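Local coordinates for protein succinate-semialdehyde dehydrogenase (Synechococcus sp., PDB 4ITA) that probably oxidises succinic semialdehyde to succinate with a nicotinamide cofactor, and is seen here with NADPH bound, at residues Ser234-Val239 / Leu389-Trp394; Asp246-Val251 / Ala278-Lys283; Ala267-Leu272 / Met368-Lys373; Asp374-Ile379 / Gln401-Gln406. All blocks are in the same frame, centred on the assembly; numbering follows the deposited sequence.

Contact 1. Residues Ser234-Val239 / Leu389-Trp394; sequences SDPFVV and LGASAW
Phe237 sets CG anti to its backbone N (chi1 -168°), whereas Trp394 sets CG anti to its carbonyl carbon (chi1 -64°), and from neighbouring strands these torsions carry the two CG atoms to where phenyl and indole can meet on one face of the sheet. The strands, 235-239 and 390-394, form a parallel beta ladder within the seven-stranded mixed sheet of this aldehyde dehydrogenase fold. Backbone bonds fix the register, pairing Phe237 with Ser392 and Val238 with Ala393: Ser392 N donates to Pro236 O, Val238 N to Ser392 O at 2.8 Å, and Trp394 N to Val238 O at 2.7 Å. The ring of Phe237 and the five-membered ring of Trp394 have centroids 4.4 Å apart and planes inclined at 35°, an oblique meeting in which Trp394 NE1 lies over one face of the phenyl, 3.1 Å from Phe237 CZ. The same Trp394 NE1 donates to Ser392 OG at 2.9 Å, which helps fix the rotation of the indole; Ser392 OG is itself bonded to Gly417 O. On the other face of the sheet Val238 and Ala393 meet through their CB atoms, with Phe404 of helix 398-407 packed on both. Ahead of the first bridge, Asp235 OD1 accepts from Gly390 N, which approaches from above the carboxylate plane. There Leu389 also touches the bound NADPH. A water donates to Asp235 OD1 at 2.7 Å and accepts from both Ser234 N and Leu389 N.

Contact 2. Residues Asp246-Val251 / Ala278-Lys283; sequences DEAVEV and AEFLEK
Lys283 NZ meets Asp246 OD1 at 2.8 Å on the syn lone pair of the carboxylate, a salt bridge across two helices. The same ammonium reaches back within its own helix to Glu279 OE2 at 2.7 Å, this time on the anti lone pair. The acid oxygens Asp246 OD1 and Glu279 OE2 lie 4.7 Å apart, so the shared cation probably offsets their mutual repulsion. Beneath the charges lies an apolar layer. Val249 CG2 stands over the face of Phe280, 3.8 Å from the ring centroid and 29° off its normal, a CH-pi contact, and the same methyl is 3.7 Å from Lys283 CB. The other methyl, Val249 CG1, abuts Lys283 O. Ala248 CB adds a contact with Phe280 CE1 at 3.8 Å. Both helices, 245-257 and 274-289, belong to the alternating beta-alpha topology of the fold: helix 245-257 forms the beta-alpha-beta crossover between the adjacent parallel strands 235-239 and 267-273, and helix 274-289 follows directly. The axes of segments 246-251 and 278-283 come within 9.7 Å and cross at -37°. An alanine in place of Lys283 would keep CB against Val249 but would probably leave Asp246 and Glu279 as neighbouring acids with no cation between them. In the next shell, Phe280 rests on Phe270 and Leu272 of the sheet, while Ala248 packs on Trp394. Glu247 OE2, on helix 245-257, forms a salt bridge with Lys456 NZ of the second subunit.

Contact 3. Residues Ala267-Leu272 / Met368-Lys373; sequences AKRFIL and MVFTVK
Phe270 is gripped by Met368 and Phe370 through two short backbone bonds, Phe270 N to Met368 O and Phe370 N to Phe270 O, both 2.8 Å. Three more complete a parallel beta ladder in the same sheet of the aldehyde dehydrogenase fold: Met368 N to Lys268 O, Leu272 N to Phe370 O, and Val372 N to Leu272 O. The register therefore pairs Arg269 with Met368 through to Leu272 with Thr371, the strand axes being 22° from parallel. The polar ends of two side chains leave the ladder. Lys268 NZ forms a salt bridge with Glu361, and the guanidinium of Arg269 donates to three main-chain carbonyls, those of Ser234, Leu381 and Ala382. Its aliphatic part stays in the contact: Arg269 CB lies 3.8 Å from Phe370 CE2, and Met368, bent at its last torsion (chi3 -90°), brings CE to 3.8 Å from Arg269 CG. Further along this face, where helix 375-383 packs, Ile271 CG2 sits against both methyls of Val372, 3.8 Å from Val372 CG1. Phe370 meets Phe270 O near the plane of its ring, with Phe370 CD2 the closest ring atom at 3.5 Å. The face bearing Phe270 and Leu272 is covered by Phe280 of helix 274-289, and there the closest side-chain meeting across the strands is Leu272 CD1 with Val369 CG1, at 3.6 Å.

Contact 4. Residues Asp374-Ile379 / Gln401-Gln406; sequences DLDQAI and QQRFIQ. With EDO (1,2-ethanediol), chain L.
Arg403 grips a single oxygen of Asp376 with both of its terminal nitrogens, NH2 to OD1 at 2.8 Å and NH1 to the same OD1 at 2.9 Å. The two nitrogens reach that oxygen from opposite sides of the carboxylate plane, and the carboxylate and guanidinium planes stand 78° apart. This salt bridge closes the outer edge of a packing between helices 375-383 and 398-407, which flank strand 390-394 in chain order within the alternating alpha/beta topology of the fold; the axes of segments 375-379 and 401-406 approach to 11.0 Å and cross at -25°. The two methyls of Leu375 divide their contacts: CD2 touches Arg403 NH1 at 3.4 Å, while CD1 sits over the face of Phe404, 3.8 Å from the ring centroid, as a CH-pi contact. Ile379 CD1 lies over a face of the guanidinium, as does Leu375 CG, and Ile379 CG1 approaches the Phe404 ring obliquely. Arg403 NE forms a second salt bridge, to Glu407 of its own helix. A methionine in place of Arg403 would probably leave Asp376 OD1 without its cation across the helices and Glu407 without this partner. Deeper in, Phe404 packs on Val238 of the sheet; outward, Ile405 O and Gln406 O accept hydrogen bonds from the second subunit. Asp374 is the N-cap of its helix, with OD1 accepting from Gln377 N at 3.0 Å. A 1,2-ethanediol, probably from the crystallisation liquor, spans the remaining acid oxygens, its O1 donating to Asp374 OD2 at 2.6 Å and its O2 to Asp376 OD2 at 2.7 Å.

How the contacts relate
From the N terminus, strand 235-239 opens contact 1, which closes only at 389-394 and so encloses both contacts 2 and 3. Helix 245-257 comes next and finds its partner in contact 2 at 278-283; strand 267-273, lying between those two helices, opens contact 3, so contacts 2 and 3 cross. Contact 3 closes at 368-373, directly before contact 4 opens at 374-379. Contact 4 closes at 401-406, beyond strand 390-394, and thus crosses contact 1. Contacts 1 and 3 share the sheet, joined by Phe237 N to Arg269 O at 2.8 Å; contacts 2 and 4 cover its opposite faces, their centres 20 Å apart.

Contact 1. Residues Ser234-Val239 / Leu389-Trp394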
loop_
_atom_site.group_PDB
_atom_site.type_symbol
_atom_site.label_atom_id
_atom_site.label_comp_id
_atom_site.label_asym_id
_atom_site.label_seq_id
_atom_site.Cartn_x
_atom_site.Cartn_y
_atom_site.Cartn_z
ATOM N N SER A 234 2.417 20.929 5.373
ATOM C CA SER A 234 2.765 22.253 5.872
ATOM C C SER A 234 4.276 22.257 6.019
ATOM O O SER A 234 4.826 22.296 7.129
ATOM C CB SER A 234 2.059 22.547 7.198
ATOM O OG SER A 234 2.341 23.879 7.608
ATOM N N ASP A 235 4.952 22.188 4.882
ATOM C CA ASP A 235 6.374 21.901 4.869
ATOM C C ASP A 235 7.179 23.005 5.537
ATOM O O ASP A 235 6.939 24.186 5.291
ATOM C CB ASP A 235 6.875 21.734 3.435
ATOM C CG ASP A 235 6.330 20.495 2.738
ATOM O OD1 ASP A 235 5.463 19.773 3.285
ATOM O OD2 ASP A 235 6.801 20.251 1.608
ATOM N N PRO A 236 8.165 22.625 6.358
ATOM C CA PRO A 236 9.068 23.612 6.949
ATOM C C PRO A 236 10.158 24.032 5.961
ATOM O O PRO A 236 10.550 23.273 5.069
ATOM C CB PRO A 236 9.680 22.846 8.118
ATOM C CG PRO A 236 9.712 21.433 7.634
ATOM C CD PRO A 236 8.459 21.259 6.831
ATOM N N PHE A 237 10.611 25.272 6.120
ATOM C CA PHE A 237 11.730 25.819 5.371
ATOM C C PHE A 237 12.636 26.398 6.453
ATOM O O PHE A 237 12.364 27.473 7.007
ATOM C CB PHE A 237 11.217 26.898 4.409
ATOM C CG PHE A 237 12.222 27.354 3.372
ATOM C CD1 PHE A 237 13.101 28.395 3.644
ATOM C CD2 PHE A 237 12.246 26.782 2.108
ATOM C CE1 PHE A 237 13.994 28.833 2.678
ATOM C CE2 PHE A 237 13.146 27.209 1.143
ATOM C CZ PHE A 237 14.022 28.242 1.431
ATOM N N VAL A 238 13.672 25.644 6.801
ATOM C CA VAL A 238 14.510 25.944 7.952
ATOM C C VAL A 238 15.781 26.627 7.490
ATOM O O VAL A 238 16.459 26.134 6.593
ATOM C CB VAL A 238 14.866 24.653 8.718
ATOM C CG1 VAL A 238 15.614 25.001 9.987
ATOM C CG2 VAL A 238 13.606 23.848 9.063
ATOM N N VAL A 239 16.095 27.774 8.089
ATOM C CA VAL A 239 17.269 28.537 7.684
ATOM C C VAL A 239 18.208 28.751 8.859
ATOM O O VAL A 239 17.841 29.380 9.849
ATOM C CB VAL A 239 16.880 29.895 7.067
ATOM C CG1 VAL A 239 18.121 30.619 6.548
ATOM C CG2 VAL A 239 15.877 29.696 5.937
ATOM N N LEU A 389 5.032 15.868 4.489
ATOM C CA LEU A 389 5.260 15.692 3.064
ATOM C C LEU A 389 6.707 16.013 2.698
ATOM O O LEU A 389 7.520 15.108 2.526
ATOM C CB LEU A 389 4.259 16.519 2.258
ATOM C CG LEU A 389 4.272 16.253 0.755
ATOM C CD1 LEU A 389 4.166 14.754 0.418
ATOM C CD2 LEU A 389 3.151 17.025 0.109
ATOM N N GLY A 390 7.037 17.296 2.591
ATOM C CA GLY A 390 8.407 17.694 2.308
ATOM C C GLY A 390 9.019 18.551 3.408
ATOM O O GLY A 390 8.344 18.964 4.352
ATOM N N ALA A 391 10.316 18.799 3.290
ATOM C CA ALA A 391 11.021 19.656 4.234
ATOM C C ALA A 391 12.264 20.188 3.553
ATOM O O ALA A 391 12.944 19.449 2.833
ATOM C CB ALA A 391 11.393 18.877 5.492
ATOM N N SER A 392 12.559 21.469 3.776
ATOM C CA SER A 392 13.762 22.088 3.231
ATOM C C SER A 392 14.569 22.710 4.365
ATOM O O SER A 392 13.999 23.365 5.242
ATOM C CB SER A 392 13.355 23.159 2.218
ATOM O OG SER A 392 14.468 23.860 1.695
ATOM N N ALA A 393 15.886 22.502 4.356
ATOM C CA ALA A 393 16.759 23.067 5.387
ATOM C C ALA A 393 18.032 23.626 4.773
ATOM O O ALA A 393 18.601 23.039 3.850
ATOM C CB ALA A 393 17.083 22.029 6.462
ATOM N N TRP A 394 18.455 24.773 5.297
ATOM C CA TRP A 394 19.549 25.552 4.727
ATOM C C TRP A 394 20.664 25.702 5.748
ATOM O O TRP A 394 20.495 26.339 6.785
ATOM C CB TRP A 394 19.035 26.907 4.238
ATOM C CG TRP A 394 18.063 26.719 3.122
ATOM C CD1 TRP A 394 16.806 26.189 3.211
ATOM C CD2 TRP A 394 18.284 27.002 1.739
ATOM N NE1 TRP A 394 16.233 26.130 1.967
ATOM C CE2 TRP A 394 17.113 26.628 1.046
ATOM C CE3 TRP A 394 19.353 27.547 1.021
ATOM C CZ2 TRP A 394 16.983 26.784 -0.338
ATOM C CZ3 TRP A 394 19.223 27.695 -0.351
ATOM C CH2 TRP A 394 18.047 27.319 -1.015
HETATM O O HOH W 1 4.367 18.716 5.469
#

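Contact 2. Residues Asp246-Val251 / Ala278-Lys283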
loop_
_atom_site.group_PDB
_atom_site.type_symbol
_atom_site.label_atom_id
_atom_site.label_comp_id
_atom_site.label_asym_id
_atom_site.label_seq_id
_atom_site.Cartn_x
_atom_site.Cartn_y
_atom_site.Cartn_z
ATOM N N ASP A 246 20.886 35.034 0.998
ATOM C CA ASP A 246 20.238 35.614 -0.171
ATOM C C ASP A 246 19.631 34.539 -1.073
ATOM O O ASP A 246 18.513 34.704 -1.572
ATOM C CB ASP A 246 21.192 36.518 -0.960
ATOM C CG ASP A 246 21.498 37.818 -0.243
ATOM O OD1 ASP A 246 20.797 38.170 0.727
ATOM O OD2 ASP A 246 22.449 38.508 -0.668
ATOM N N GLU A 247 20.348 33.432 -1.267
ATOM C CA GLU A 247 19.790 32.315 -2.035
ATOM C C GLU A 247 18.562 31.734 -1.335
ATOM O O GLU A 247 17.552 31.458 -1.975
ATOM C CB GLU A 247 20.821 31.203 -2.289
ATOM C CG GLU A 247 20.267 30.092 -3.190
ATOM C CD GLU A 247 21.209 28.904 -3.379
ATOM O OE1 GLU A 247 22.220 28.812 -2.657
ATOM O OE2 GLU A 247 20.918 28.061 -4.255
ATOM N N ALA A 248 18.653 31.555 -0.022
ATOM C CA ALA A 248 17.537 31.016 0.750
ATOM C C ALA A 248 16.284 31.894 0.652
ATOM O O ALA A 248 15.170 31.376 0.556
ATOM C CB ALA A 248 17.941 30.792 2.208
ATOM N N VAL A 249 16.454 33.216 0.668
ATOM C CA VAL A 249 15.324 34.134 0.517
ATOM C C VAL A 249 14.682 34.042 -0.869
ATOM O O VAL A 249 13.454 33.982 -1.004
ATOM C CB VAL A 249 15.744 35.604 0.772
ATOM C CG1 VAL A 249 14.626 36.560 0.358
ATOM C CG2 VAL A 249 16.109 35.806 2.229
ATOM N N GLU A 250 15.520 34.045 -1.897
ATOM C CA GLU A 250 15.045 33.963 -3.272
ATOM C C GLU A 250 14.296 32.653 -3.500
ATOM O O GLU A 250 13.170 32.634 -4.005
ATOM C CB GLU A 250 16.226 34.069 -4.241
ATOM C CG GLU A 250 16.851 35.451 -4.332
ATOM C CD GLU A 250 15.958 36.448 -5.055
ATOM O OE1 GLU A 250 15.066 36.007 -5.815
ATOM O OE2 GLU A 250 16.148 37.668 -4.861
ATOM N N VAL A 251 14.926 31.554 -3.114
ATOM C CA VAL A 251 14.341 30.237 -3.305
ATOM C C VAL A 251 13.108 30.042 -2.416
ATOM O O VAL A 251 12.096 29.514 -2.869
ATOM C CB VAL A 251 15.397 29.136 -3.075
ATOM C CG1 VAL A 251 14.750 27.764 -3.050
ATOM C CG2 VAL A 251 16.478 29.209 -4.167
ATOM N N ALA A 278 16.448 38.208 11.754
ATOM C CA ALA A 278 16.124 39.591 11.410
ATOM C C ALA A 278 16.441 39.884 9.948
ATOM O O ALA A 278 15.604 40.427 9.224
ATOM C CB ALA A 278 16.857 40.563 12.327
ATOM N N GLU A 279 17.641 39.511 9.512
ATOM C CA GLU A 279 18.062 39.748 8.136
ATOM C C GLU A 279 17.216 38.952 7.143
ATOM O O GLU A 279 16.741 39.492 6.141
ATOM C CB GLU A 279 19.544 39.410 7.944
ATOM C CG GLU A 279 20.019 39.606 6.515
ATOM C CD GLU A 279 21.484 39.271 6.317
ATOM O OE1 GLU A 279 22.186 39.054 7.326
ATOM O OE2 GLU A 279 21.925 39.220 5.148
ATOM N N PHE A 280 17.022 37.666 7.421
ATOM C CA PHE A 280 16.229 36.838 6.525
ATOM C C PHE A 280 14.791 37.357 6.418
ATOM O O PHE A 280 14.252 37.463 5.313
ATOM C CB PHE A 280 16.242 35.365 6.960
ATOM C CG PHE A 280 15.509 34.449 6.001
ATOM C CD1 PHE A 280 16.196 33.749 5.019
ATOM C CD2 PHE A 280 14.128 34.310 6.074
ATOM C CE1 PHE A 280 15.512 32.924 4.129
ATOM C CE2 PHE A 280 13.444 33.488 5.192
ATOM C CZ PHE A 280 14.141 32.799 4.220
ATOM N N LEU A 281 14.170 37.674 7.548
ATOM C CA LEU A 281 12.776 38.101 7.526
ATOM C C LEU A 281 12.597 39.423 6.783
ATOM O O LEU A 281 11.620 39.592 6.049
ATOM C CB LEU A 281 12.204 38.198 8.940
ATOM C CG LEU A 281 10.723 38.579 9.024
ATOM C CD1 LEU A 281 9.861 37.649 8.168
ATOM C CD2 LEU A 281 10.254 38.573 10.470
ATOM N N GLU A 282 13.522 40.361 6.974
ATOM C CA GLU A 282 13.432 41.627 6.245
ATOM C C GLU A 282 13.509 41.370 4.747
ATOM O O GLU A 282 12.730 41.919 3.967
ATOM C CB GLU A 282 14.538 42.607 6.668
ATOM C CG GLU A 282 14.648 43.820 5.726
ATOM C CD GLU A 282 15.577 44.919 6.223
ATOM O OE1 GLU A 282 15.207 45.613 7.188
ATOM O OE2 GLU A 282 16.664 45.111 5.630
ATOM N N LYS A 283 14.457 40.531 4.347
ATOM C CA LYS A 283 14.643 40.209 2.938
ATOM C C LYS A 283 13.454 39.440 2.355
ATOM O O LYS A 283 13.092 39.646 1.193
ATOM C CB LYS A 283 15.972 39.477 2.721
ATOM C CG LYS A 283 17.168 40.406 2.907
ATOM C CD LYS A 283 18.507 39.703 2.760
ATOM C CE LYS A 283 19.632 40.729 2.691
ATOM N NZ LYS A 283 20.976 40.095 2.725
#

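Contact 3. Residues Ala267-Leu272 / Met368-Lys373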
loop_
_atom_site.group_PDB
_atom_site.type_symbol
_atom_site.label_atom_id
_atom_site.label_comp_id
_atom_site.label_asym_id
_atom_site.label_seq_id
_atom_site.Cartn_x
_atom_site.Cartn_y
_atom_site.Cartn_z
ATOM N N ALA A 267 6.799 25.901 0.519
ATOM C CA ALA A 267 7.360 26.263 1.817
ATOM C C ALA A 267 6.272 27.023 2.576
ATOM O O ALA A 267 5.920 28.137 2.191
ATOM C CB ALA A 267 8.583 27.139 1.632
ATOM N N LYS A 268 5.731 26.430 3.635
ATOM C CA LYS A 268 4.618 27.050 4.352
ATOM C C LYS A 268 4.999 27.652 5.710
ATOM O O LYS A 268 4.429 28.661 6.125
ATOM C CB LYS A 268 3.437 26.074 4.482
ATOM C CG LYS A 268 2.948 25.538 3.137
ATOM C CD LYS A 268 1.479 25.111 3.165
ATOM C CE LYS A 268 0.991 24.693 1.768
ATOM N NZ LYS A 268 1.266 23.253 1.435
ATOM N N ARG A 269 5.959 27.032 6.388
ATOM C CA ARG A 269 6.415 27.497 7.697
ATOM C C ARG A 269 7.915 27.742 7.648
ATOM O O ARG A 269 8.702 26.806 7.506
ATOM C CB ARG A 269 6.060 26.468 8.785
ATOM C CG ARG A 269 4.540 26.289 8.990
ATOM C CD ARG A 269 4.195 25.182 10.011
ATOM N NE ARG A 269 4.850 23.951 9.598
ATOM C CZ ARG A 269 5.686 23.228 10.335
ATOM N NH1 ARG A 269 5.907 23.518 11.618
ATOM N NH2 ARG A 269 6.275 22.175 9.782
ATOM N N PHE A 270 8.293 29.013 7.744
ATOM C CA PHE A 270 9.687 29.419 7.733
ATOM C C PHE A 270 10.199 29.422 9.158
ATOM O O PHE A 270 9.642 30.106 10.020
ATOM C CB PHE A 270 9.826 30.802 7.093
ATOM C CG PHE A 270 9.577 30.795 5.612
ATOM C CD1 PHE A 270 8.286 30.727 5.109
ATOM C CD2 PHE A 270 10.636 30.811 4.725
ATOM C CE1 PHE A 270 8.063 30.693 3.740
ATOM C CE2 PHE A 270 10.423 30.783 3.355
ATOM C CZ PHE A 270 9.129 30.720 2.865
ATOM N N ILE A 271 11.230 28.619 9.396
ATOM C CA ILE A 271 11.782 28.414 10.729
ATOM C C ILE A 271 13.205 28.947 10.729
ATOM O O ILE A 271 14.101 28.381 10.105
ATOM C CB ILE A 271 11.700 26.931 11.120
ATOM C CG1 ILE A 271 10.223 26.507 11.185
ATOM C CG2 ILE A 271 12.399 26.691 12.454
ATOM C CD1 ILE A 271 9.995 25.009 11.282
ATOM N N LEU A 272 13.386 30.088 11.388
ATOM C CA LEU A 272 14.607 30.869 11.252
ATOM C C LEU A 272 15.436 30.846 12.522
ATOM O O LEU A 272 14.933 31.172 13.602
ATOM C CB LEU A 272 14.252 32.322 10.919
ATOM C CG LEU A 272 13.240 32.518 9.787
ATOM C CD1 LEU A 272 12.995 34.006 9.556
ATOM C CD2 LEU A 272 13.717 31.848 8.520
ATOM N N MET A 368 3.932 31.512 7.288
ATOM C CA MET A 368 4.056 31.624 8.743
ATOM C C MET A 368 5.542 31.641 9.089
ATOM O O MET A 368 6.308 30.840 8.551
ATOM C CB MET A 368 3.358 30.455 9.460
ATOM C CG MET A 368 1.836 30.403 9.313
ATOM S SD MET A 368 0.980 29.106 10.302
ATOM C CE MET A 368 0.982 27.728 9.131
ATOM N N VAL A 369 5.965 32.549 9.967
ATOM C CA VAL A 369 7.383 32.669 10.306
ATOM C C VAL A 369 7.597 32.448 11.796
ATOM O O VAL A 369 6.820 32.929 12.623
ATOM C CB VAL A 369 7.946 34.046 9.884
ATOM C CG1 VAL A 369 9.440 34.142 10.189
ATOM C CG2 VAL A 369 7.696 34.281 8.401
ATOM N N PHE A 370 8.651 31.703 12.118
ATOM C CA PHE A 370 9.007 31.362 13.489
ATOM C C PHE A 370 10.492 31.583 13.704
ATOM O O PHE A 370 11.279 31.490 12.765
ATOM C CB PHE A 370 8.711 29.883 13.742
ATOM C CG PHE A 370 7.315 29.486 13.394
ATOM C CD1 PHE A 370 6.313 29.529 14.349
ATOM C CD2 PHE A 370 6.993 29.088 12.100
ATOM C CE1 PHE A 370 5.018 29.171 14.025
ATOM C CE2 PHE A 370 5.698 28.739 11.766
ATOM C CZ PHE A 370 4.708 28.779 12.727
ATOM N N THR A 371 10.875 31.857 14.950
ATOM C CA THR A 371 12.288 31.949 15.303
ATOM C C THR A 371 12.643 30.850 16.300
ATOM O O THR A 371 11.862 30.553 17.211
ATOM C CB THR A 371 12.634 33.333 15.886
ATOM O OG1 THR A 371 12.334 34.350 14.920
ATOM C CG2 THR A 371 14.103 33.429 16.243
ATOM N N VAL A 372 13.809 30.234 16.112
ATOM C CA VAL A 372 14.286 29.188 17.015
ATOM C C VAL A 372 15.729 29.457 17.442
ATOM O O VAL A 372 16.438 30.232 16.801
ATOM C CB VAL A 372 14.147 27.774 16.398
ATOM C CG1 VAL A 372 12.680 27.442 16.146
ATOM C CG2 VAL A 372 14.932 27.675 15.111
ATOM N N LYS A 373 16.157 28.804 18.521
ATOM C CA LYS A 373 17.451 29.094 19.132
ATOM C C LYS A 373 18.547 28.092 18.802
ATOM O O LYS A 373 19.733 28.397 18.933
ATOM C CB LYS A 373 17.318 29.166 20.654
ATOM C CG LYS A 373 16.641 30.410 21.175
ATOM C CD LYS A 373 16.579 30.369 22.691
ATOM C CE LYS A 373 15.686 31.470 23.238
ATOM N NZ LYS A 373 16.158 32.816 22.818
#

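Contact 4. Residues Asp374-Ile379 / Gln401-Gln406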
loop_
_atom_site.group_PDB
_atom_site.type_symbol
_atom_site.label_atom_id
_atom_site.label_comp_id
_atom_site.label_asym_id
_atom_site.label_seq_id
_atom_site.Cartn_x
_atom_site.Cartn_y
_atom_site.Cartn_z
ATOM N N ASP A 374 18.157 26.885 18.407
ATOM C CA ASP A 374 19.133 25.841 18.126
ATOM C C ASP A 374 18.536 24.738 17.269
ATOM O O ASP A 374 17.345 24.762 16.937
ATOM C CB ASP A 374 19.750 25.273 19.427
ATOM C CG ASP A 374 18.719 24.700 20.388
ATOM O OD1 ASP A 374 17.652 24.221 19.954
ATOM O OD2 ASP A 374 18.990 24.701 21.608
ATOM N N LEU A 375 19.373 23.768 16.938
ATOM C CA LEU A 375 18.999 22.661 16.074
ATOM C C LEU A 375 17.852 21.803 16.629
ATOM O O LEU A 375 16.913 21.470 15.898
ATOM C CB LEU A 375 20.241 21.809 15.815
ATOM C CG LEU A 375 20.111 20.650 14.839
ATOM C CD1 LEU A 375 19.595 21.146 13.517
ATOM C CD2 LEU A 375 21.461 19.990 14.658
ATOM N N ASP A 376 17.914 21.448 17.910
ATOM C CA ASP A 376 16.866 20.625 18.507
ATOM C C ASP A 376 15.513 21.325 18.413
ATOM O O ASP A 376 14.500 20.704 18.095
ATOM C CB ASP A 376 17.173 20.280 19.969
ATOM C CG ASP A 376 18.236 19.203 20.118
ATOM O OD1 ASP A 376 18.703 18.673 19.103
ATOM O OD2 ASP A 376 18.597 18.883 21.272
ATOM N N GLN A 377 15.497 22.624 18.681
ATOM C CA GLN A 377 14.249 23.383 18.647
ATOM C C GLN A 377 13.719 23.481 17.217
ATOM O O GLN A 377 12.521 23.398 16.982
ATOM C CB GLN A 377 14.466 24.778 19.234
ATOM C CG GLN A 377 13.196 25.583 19.437
ATOM C CD GLN A 377 13.482 27.004 19.907
ATOM O OE1 GLN A 377 14.614 27.337 20.260
ATOM N NE2 GLN A 377 12.455 27.848 19.907
ATOM N N ALA A 378 14.624 23.643 16.262
ATOM C CA ALA A 378 14.233 23.714 14.851
ATOM C C ALA A 378 13.557 22.425 14.390
ATOM O O ALA A 378 12.518 22.455 13.729
ATOM C CB ALA A 378 15.432 24.002 13.991
ATOM N N ILE A 379 14.149 21.292 14.740
ATOM C CA ILE A 379 13.602 20.000 14.350
ATOM C C ILE A 379 12.264 19.733 15.042
ATOM O O ILE A 379 11.301 19.290 14.410
ATOM C CB ILE A 379 14.634 18.883 14.617
ATOM C CG1 ILE A 379 15.819 19.059 13.662
ATOM C CG2 ILE A 379 13.996 17.504 14.463
ATOM C CD1 ILE A 379 17.051 18.251 14.020
ATOM N N GLN A 401 23.464 19.228 8.554
ATOM C CA GLN A 401 22.832 18.645 7.367
ATOM C C GLN A 401 22.373 17.220 7.640
ATOM O O GLN A 401 21.241 16.850 7.318
ATOM C CB GLN A 401 23.786 18.661 6.171
ATOM C CG GLN A 401 24.157 20.047 5.699
ATOM C CD GLN A 401 25.191 20.030 4.597
ATOM O OE1 GLN A 401 25.937 19.055 4.441
ATOM N NE2 GLN A 401 25.263 21.117 3.837
ATOM N N GLN A 402 23.244 16.426 8.252
ATOM C CA GLN A 402 22.906 15.035 8.534
ATOM C C GLN A 402 21.777 14.902 9.549
ATOM O O GLN A 402 20.895 14.056 9.392
ATOM C CB GLN A 402 24.145 14.245 8.956
ATOM C CG GLN A 402 25.129 14.017 7.804
ATOM C CD GLN A 402 24.473 13.376 6.578
ATOM O OE1 GLN A 402 23.830 12.332 6.682
ATOM N NE2 GLN A 402 24.639 14.004 5.414
ATOM N N ARG A 403 21.775 15.740 10.578
ATOM C CA ARG A 403 20.684 15.696 11.545
ATOM C C ARG A 403 19.348 16.087 10.915
ATOM O O ARG A 403 18.327 15.457 11.197
ATOM C CB ARG A 403 20.986 16.548 12.779
ATOM C CG ARG A 403 21.999 15.905 13.723
ATOM C CD ARG A 403 21.889 16.468 15.136
ATOM N NE ARG A 403 20.566 16.252 15.720
ATOM C CZ ARG A 403 20.079 16.938 16.751
ATOM N NH1 ARG A 403 20.803 17.896 17.312
ATOM N NH2 ARG A 403 18.865 16.676 17.215
ATOM N N PHE A 404 19.349 17.111 10.062
ATOM C CA PHE A 404 18.129 17.495 9.358
ATOM C C PHE A 404 17.635 16.353 8.463
ATOM O O PHE A 404 16.447 16.010 8.484
ATOM C CB PHE A 404 18.359 18.756 8.517
ATOM C CG PHE A 404 18.321 20.047 9.301
ATOM C CD1 PHE A 404 17.243 20.358 10.125
ATOM C CD2 PHE A 404 19.354 20.975 9.185
ATOM C CE1 PHE A 404 17.208 21.565 10.831
ATOM C CE2 PHE A 404 19.318 22.178 9.883
ATOM C CZ PHE A 404 18.244 22.471 10.707
ATOM N N ILE A 405 18.540 15.772 7.675
ATOM C CA ILE A 405 18.190 14.644 6.810
ATOM C C ILE A 405 17.592 13.493 7.615
ATOM O O ILE A 405 16.569 12.921 7.238
ATOM C CB ILE A 405 19.421 14.151 6.018
ATOM C CG1 ILE A 405 19.812 15.184 4.964
ATOM C CG2 ILE A 405 19.144 12.796 5.368
ATOM C CD1 ILE A 405 21.183 14.962 4.357
ATOM N N GLN A 406 18.219 13.163 8.735
ATOM C CA GLN A 406 17.806 12.009 9.515
ATOM C C GLN A 406 16.527 12.250 10.310
ATOM O O GLN A 406 15.689 11.354 10.438
ATOM C CB GLN A 406 18.938 11.578 10.457
ATOM C CG GLN A 406 20.140 11.000 9.726
ATOM C CD GLN A 406 19.827 9.691 9.030
ATOM O OE1 GLN A 406 19.180 8.815 9.603
ATOM N NE2 GLN A 406 20.276 9.553 7.785
HETATM C C1 EDO L . 19.673 22.038 23.757
HETATM O O1 EDO L . 19.028 22.231 22.492
HETATM C C2 EDO L . 19.812 20.545 24.000
HETATM O O2 EDO L . 18.553 19.908 23.744
#